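Local coordinates for protein effector EagT6 (Pseudomonas aeruginosa, PDB 1TU1) that acts as a homodimer essential for delivery of the toxin Tse6 to target cells, specifically for loading Tse6 onto the spike protein VgrG1a, at residues L13-P16 / D17-D21; A51-A54 / D55-A58. All coordinates share one frame; numbering follows the deposited sequence.

Contact 1. Residues L13-P16 / D17-D21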
ATOM      1  N   LEU A  13       1.749  13.935   3.086  1.00 22.15           N
ATOM      2  CA  LEU A  13       0.523  14.547   3.584  1.00 22.35           C
ATOM      3  C   LEU A  13       0.386  14.311   5.075  1.00 22.78           C
ATOM      4  O   LEU A  13       1.014  13.407   5.613  1.00 22.20           O
ATOM      5  CB  LEU A  13      -0.709  14.030   2.857  1.00 22.30           C
ATOM      6  CG  LEU A  13      -1.266  12.629   3.184  1.00 23.34           C
ATOM      7  CD1 LEU A  13      -2.607  12.461   2.526  1.00 23.94           C
ATOM      8  CD2 LEU A  13      -0.289  11.559   2.728  1.00 24.56           C
ATOM      9  N   GLU A  14      -0.435  15.122   5.740  1.00 22.53           N
ATOM     10  CA  GLU A  14      -0.702  14.903   7.159  1.00 23.70           C
ATOM     11  C   GLU A  14      -1.844  13.940   7.304  1.00 23.76           C
ATOM     12  O   GLU A  14      -2.906  14.157   6.728  1.00 23.81           O
ATOM     13  CB  GLU A  14      -1.041  16.218   7.867  1.00 23.33           C
ATOM     14  CG  GLU A  14       0.142  17.163   7.861  1.00 26.14           C
ATOM     15  CD  GLU A  14      -0.106  18.450   8.625  1.00 30.31           C
ATOM     16  OE1 GLU A  14      -1.253  18.707   9.080  1.00 33.16           O
ATOM     17  OE2 GLU A  14       0.851  19.213   8.715  1.00 34.07           O
ATOM     18  N   ILE A  15      -1.623  12.876   8.074  1.00 23.71           N
ATOM     19  CA  ILE A  15      -2.630  11.870   8.351  1.00 24.72           C
ATOM     20  C   ILE A  15      -3.106  11.936   9.833  1.00 26.13           C
ATOM     21  O   ILE A  15      -2.278  11.866  10.725  1.00 25.78           O
ATOM     22  CB  ILE A  15      -2.041  10.486   8.037  1.00 24.65           C
ATOM     23  CG1 ILE A  15      -1.809  10.326   6.499  1.00 22.84           C
ATOM     24  CG2 ILE A  15      -2.941   9.361   8.593  1.00 26.54           C
ATOM     25  CD1 ILE A  15      -3.098  10.271   5.677  1.00 22.64           C
ATOM     26  N   PRO A  16      -4.413  12.035  10.085  1.00 28.29           N
ATOM     27  CA  PRO A  16      -4.926  12.002  11.462  1.00 30.33           C
ATOM     28  C   PRO A  16      -4.460  10.757  12.215  1.00 31.73           C
ATOM     29  O   PRO A  16      -4.504   9.668  11.674  1.00 32.56           O
ATOM     30  CB  PRO A  16      -6.441  12.023  11.276  1.00 29.65           C
ATOM     31  CG  PRO A  16      -6.649  12.670   9.994  1.00 29.90           C
ATOM     32  CD  PRO A  16      -5.498  12.224   9.116  1.00 28.59           C
ATOM     33  N   ASP A  17      -3.978  10.933  13.447  1.00 33.75           N
ATOM     34  CA  ASP A  17      -3.469   9.819  14.268  1.00 34.45           C
ATOM     35  C   ASP A  17      -4.527   8.753  14.538  1.00 33.03           C
ATOM     36  O   ASP A  17      -4.205   7.603  14.750  1.00 32.67           O
ATOM     37  CB  ASP A  17      -2.919  10.329  15.616  1.00 36.37           C
ATOM     38  CG  ASP A  17      -1.907  11.446  15.452  1.00 39.73           C
ATOM     39  OD1 ASP A  17      -1.082  11.362  14.510  1.00 46.59           O
ATOM     40  OD2 ASP A  17      -1.862  12.444  16.208  1.00 46.83           O
ATOM     41  N   ALA A  18      -5.791   9.136  14.513  1.00 31.96           N
ATOM     42  CA  ALA A  18      -6.870   8.187  14.720  1.00 30.83           C
ATOM     43  C   ALA A  18      -7.040   7.214  13.551  1.00 29.54           C
ATOM     44  O   ALA A  18      -7.653   6.171  13.721  1.00 28.80           O
ATOM     45  CB  ALA A  18      -8.156   8.922  14.964  1.00 31.57           C
ATOM     46  N   TRP A  19      -6.532   7.560  12.362  1.00 27.20           N
ATOM     47  CA  TRP A  19      -6.619   6.655  11.202  1.00 26.51           C
ATOM     48  C   TRP A  19      -5.710   5.437  11.369  1.00 25.29           C
ATOM     49  O   TRP A  19      -4.577   5.565  11.822  1.00 25.94           O
ATOM     50  CB  TRP A  19      -6.233   7.377   9.903  1.00 25.68           C
ATOM     51  CG  TRP A  19      -7.201   8.448   9.469  1.00 26.34           C
ATOM     52  CD1 TRP A  19      -8.238   8.976  10.182  1.00 25.76           C
ATOM     53  CD2 TRP A  19      -7.215   9.118   8.195  1.00 26.12           C
ATOM     54  NE1 TRP A  19      -8.894   9.925   9.433  1.00 28.33           N
ATOM     55  CE2 TRP A  19      -8.281  10.049   8.216  1.00 26.18           C
ATOM     56  CE3 TRP A  19      -6.428   9.036   7.049  1.00 24.45           C
ATOM     57  CZ2 TRP A  19      -8.591  10.873   7.132  1.00 23.51           C
ATOM     58  CZ3 TRP A  19      -6.737   9.889   5.955  1.00 22.97           C
ATOM     59  CH2 TRP A  19      -7.811  10.782   6.021  1.00 23.18           C
ATOM     60  N   GLN A  20      -6.189   4.276  10.943  1.00 24.54           N
ATOM     61  CA  GLN A  20      -5.436   3.042  11.063  1.00 25.11           C
ATOM     62  C   GLN A  20      -4.782   2.710   9.719  1.00 24.02           C
ATOM     63  O   GLN A  20      -5.453   2.562   8.720  1.00 22.38           O
ATOM     64  CB  GLN A  20      -6.369   1.910  11.493  0.52 25.64           C
ATOM     65  CG  GLN A  20      -5.750   0.536  11.500  0.52 27.14           C
ATOM     66  CD  GLN A  20      -6.766  -0.553  11.753  0.52 30.64           C
ATOM     67  OE1 GLN A  20      -7.654  -0.389  12.592  0.52 36.21           O
ATOM     68  NE2 GLN A  20      -6.648  -1.662  11.035  0.52 29.91           N
ATOM     69  N   ASP A  21      -3.466   2.586   9.734  1.00 23.30           N
ATOM     70  CA  ASP A  21      -2.671   2.355   8.525  1.00 23.49           C
ATOM     71  C   ASP A  21      -2.615   0.891   8.137  1.00 23.48           C
ATOM     72  O   ASP A  21      -2.223   0.068   8.939  1.00 24.42           O
ATOM     73  CB  ASP A  21      -1.265   2.890   8.775  1.00 23.54           C
ATOM     74  CG  ASP A  21      -0.338   2.690   7.604  1.00 23.10           C
ATOM     75  OD1 ASP A  21      -0.800   2.483   6.461  1.00 23.36           O
ATOM     76  OD2 ASP A  21       0.892   2.735   7.770  1.00 23.50           O
TER
HETATM   77  O   HOH W   1      -0.742   9.693  11.593  1.00 40.92           O
HETATM   78  O   HOH W   2      -2.204   7.248  11.751  1.00 39.36           O
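P16 lays the CB-CG-CD edge of its ring on one face of the W19 indole, three residues further on, the pyrrolidine itself tilted against it. P16 CD stands 3.6 Å from the centroid of the six-membered ring and 12° off its normal, the geometry of a CH-pi contact over the centre of a face. P16 CG sits over the same face nearer the junction of the two rings, 3.6 Å from W19 CE2, while P16 CB reaches toward CD1 of the five-membered ring. Three carbons of the proline thus run across the breadth of the indole. The tryptophan gets there because its CG is set beside the backbone N and opposite the carbonyl carbon (chi1 -68°), which folds the ring back over the proline. I15 meets the six-membered ring from another direction: its side chain crosses that of W19 at about a right angle, with I15 CD1 3.7 Å from W19 CZ3 and I15 CG2 close to CE3.

The backbone frames this contact. A type I beta turn runs from P16 to W19, closed by W19 N donating to P16 O over 3.0 Å at 153°; the donor stands well above the carbonyl plane. W19 O and P16 O are also linked by a water, which lies 2.9 Å from the former and makes only a weak bond to the latter. The carboxylate of D17 turns to other company, its OD1 bonding T4 OG1 in strand 3-7.

Further cover for the indole comes from the second subunit, whose F40 and L29 meet W19, while Q20 and D21 pair with a strand of that subunit in an antiparallel ladder. In this proline-tryptophan CH-pi contact at a dimer interface, the turn bond fixes where the indole starts, and apolar neighbours from both subunits imply that the buried ring is held mainly by dispersion.

Contact 2. Residues A51-A54 / D55-A58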
ATOM      1  N   ALA A  51       4.959  -5.733  23.865  1.00 33.34           N
ATOM      2  CA  ALA A  51       5.582  -7.051  23.961  1.00 31.36           C
ATOM      3  C   ALA A  51       7.014  -7.048  23.402  1.00 29.46           C
ATOM      4  O   ALA A  51       7.319  -6.299  22.446  1.00 27.64           O
ATOM      5  CB  ALA A  51       4.764  -8.071  23.256  1.00 31.90           C
ATOM      6  N   PRO A  52       7.882  -7.873  23.990  1.00 26.26           N
ATOM      7  CA  PRO A  52       9.221  -8.067  23.439  1.00 25.93           C
ATOM      8  C   PRO A  52       9.111  -8.507  21.981  1.00 25.42           C
ATOM      9  O   PRO A  52       8.233  -9.302  21.667  1.00 25.46           O
ATOM     10  CB  PRO A  52       9.804  -9.201  24.294  1.00 25.70           C
ATOM     11  CG  PRO A  52       9.074  -9.127  25.587  1.00 25.85           C
ATOM     12  CD  PRO A  52       7.675  -8.660  25.226  1.00 26.80           C
ATOM     13  N   PHE A  53       9.985  -7.994  21.133  1.00 25.27           N
ATOM     14  CA  PHE A  53      10.016  -8.341  19.715  1.00 24.86           C
ATOM     15  C   PHE A  53      10.175  -9.845  19.489  1.00 26.22           C
ATOM     16  O   PHE A  53       9.600 -10.389  18.538  1.00 25.72           O
ATOM     17  CB  PHE A  53      11.135  -7.598  19.030  1.00 24.55           C
ATOM     18  CG  PHE A  53      11.165  -7.791  17.525  1.00 24.53           C
ATOM     19  CD1 PHE A  53      10.053  -7.493  16.743  1.00 24.24           C
ATOM     20  CD2 PHE A  53      12.301  -8.302  16.906  1.00 23.82           C
ATOM     21  CE1 PHE A  53      10.089  -7.707  15.340  1.00 21.95           C
ATOM     22  CE2 PHE A  53      12.336  -8.496  15.510  1.00 22.78           C
ATOM     23  CZ  PHE A  53      11.225  -8.176  14.749  1.00 22.90           C
ATOM     24  N   ALA A  54      10.957 -10.514  20.349  1.00 26.59           N
ATOM     25  CA  ALA A  54      11.136 -11.961  20.260  1.00 26.75           C
ATOM     26  C   ALA A  54       9.842 -12.697  20.427  1.00 26.83           C
ATOM     27  O   ALA A  54       9.606 -13.669  19.703  1.00 28.20           O
ATOM     28  CB  ALA A  54      12.161 -12.456  21.288  1.00 27.77           C
ATOM     29  N   ASP A  55       9.000 -12.254  21.360  1.00 26.12           N
ATOM     30  CA  ASP A  55       7.686 -12.846  21.570  1.00 26.79           C
ATOM     31  C   ASP A  55       6.754 -12.575  20.383  1.00 26.81           C
ATOM     32  O   ASP A  55       5.961 -13.443  20.001  1.00 26.60           O
ATOM     33  CB  ASP A  55       7.004 -12.288  22.812  1.00 27.00           C
ATOM     34  CG  ASP A  55       7.695 -12.698  24.123  1.00 29.23           C
ATOM     35  OD1 ASP A  55       8.704 -13.455  24.096  1.00 29.91           O
ATOM     36  OD2 ASP A  55       7.280 -12.244  25.208  1.00 31.18           O
ATOM     37  N   TYR A  56       6.824 -11.365  19.833  1.00 26.05           N
ATOM     38  CA  TYR A  56       6.029 -11.025  18.640  1.00 25.76           C
ATOM     39  C   TYR A  56       6.365 -11.988  17.496  1.00 25.89           C
ATOM     40  O   TYR A  56       5.464 -12.557  16.882  1.00 25.40           O
ATOM     41  CB  TYR A  56       6.238  -9.544  18.205  1.00 25.64           C
ATOM     42  CG  TYR A  56       5.746  -9.322  16.788  1.00 24.25           C
ATOM     43  CD1 TYR A  56       4.414  -9.018  16.534  1.00 25.75           C
ATOM     44  CD2 TYR A  56       6.601  -9.485  15.710  1.00 23.73           C
ATOM     45  CE1 TYR A  56       3.947  -8.875  15.214  1.00 24.92           C
ATOM     46  CE2 TYR A  56       6.160  -9.341  14.402  1.00 22.70           C
ATOM     47  CZ  TYR A  56       4.839  -9.042  14.158  1.00 23.98           C
ATOM     48  OH  TYR A  56       4.414  -8.915  12.864  1.00 24.51           O
ATOM     49  N   VAL A  57       7.657 -12.188  17.233  1.00 26.82           N
ATOM     50  CA  VAL A  57       8.098 -13.066  16.160  1.00 28.10           C
ATOM     51  C   VAL A  57       7.674 -14.522  16.433  1.00 29.19           C
ATOM     52  O   VAL A  57       7.233 -15.236  15.513  1.00 27.76           O
ATOM     53  CB  VAL A  57       9.614 -12.954  15.895  1.00 28.56           C
ATOM     54  CG1 VAL A  57      10.061 -13.957  14.849  1.00 29.42           C
ATOM     55  CG2 VAL A  57       9.985 -11.543  15.424  1.00 27.43           C
ATOM     56  N   ALA A  58       7.753 -14.941  17.703  1.00 29.05           N
ATOM     57  CA  ALA A  58       7.357 -16.296  18.070  1.00 29.08           C
ATOM     58  C   ALA A  58       5.885 -16.488  17.752  1.00 29.30           C
ATOM     59  O   ALA A  58       5.503 -17.558  17.277  1.00 29.78           O
ATOM     60  CB  ALA A  58       7.638 -16.586  19.558  1.00 28.79           C
TER
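F53 and Y56 both carry CG opposite the backbone N (chi1 -174° and 164°), and in V57 the same torsion places CG1 there and leaves CG2 beside its own N. F53 CB points away from the following turn, yet the ring end swings back to it. V57 CG2 then comes over one face of the F53 ring, 3.8 Å from the centroid and 18° off the normal, a CH-pi contact displaced toward the rim. The same methyl also touches F53 O at 3.3 Å. Three residues on from F53, Y56 brings CD2 to 3.9 Å from F53 CE1, the two side chains crossing at a slant.

This is the first turn of helix 53-67, with P52 at the N-cap position. The evidence is a run of i to i+4 bonds: Y56 N to P52 O (3.1 Å, in the carbonyl plane), V57 N to F53 O (3.0 Å) and A58 N to A54 O (3.0 Å). D55 bends back over the proline, OD2 resting 3.6 Å from P52 CD, and its negative charge near the helix N terminus would probably be favoured by the dipole.

F53, Y56 and V57 lie on the side of the helix that packs on the antiparallel sheet: F53 and Y56 meet F106, V57 meets V87, and the hydroxyl of Y56 is hydrogen-bonded to D45 OD2.

In the fold
From the N terminus, strand 3-7 pairs antiparallel with strand 11-16, and contact 1 turns the chain out of that hairpin into the short strand 20-21. Strands 25-29 and 38-45 follow, the first two of the six-stranded antiparallel sheet, before contact 2 opens helix 53-67. The contacts come in series, neither nested nor crossed, and each closes only a local turn. Their centres are 26 Å apart and their nearest atoms about 12 Å, so they do not touch. Contact 1 joins the N-terminal hairpin to the second subunit, whereas contact 2 seats the start of the helix on strands 84-95, 98-107 and 113-120 of its own chain.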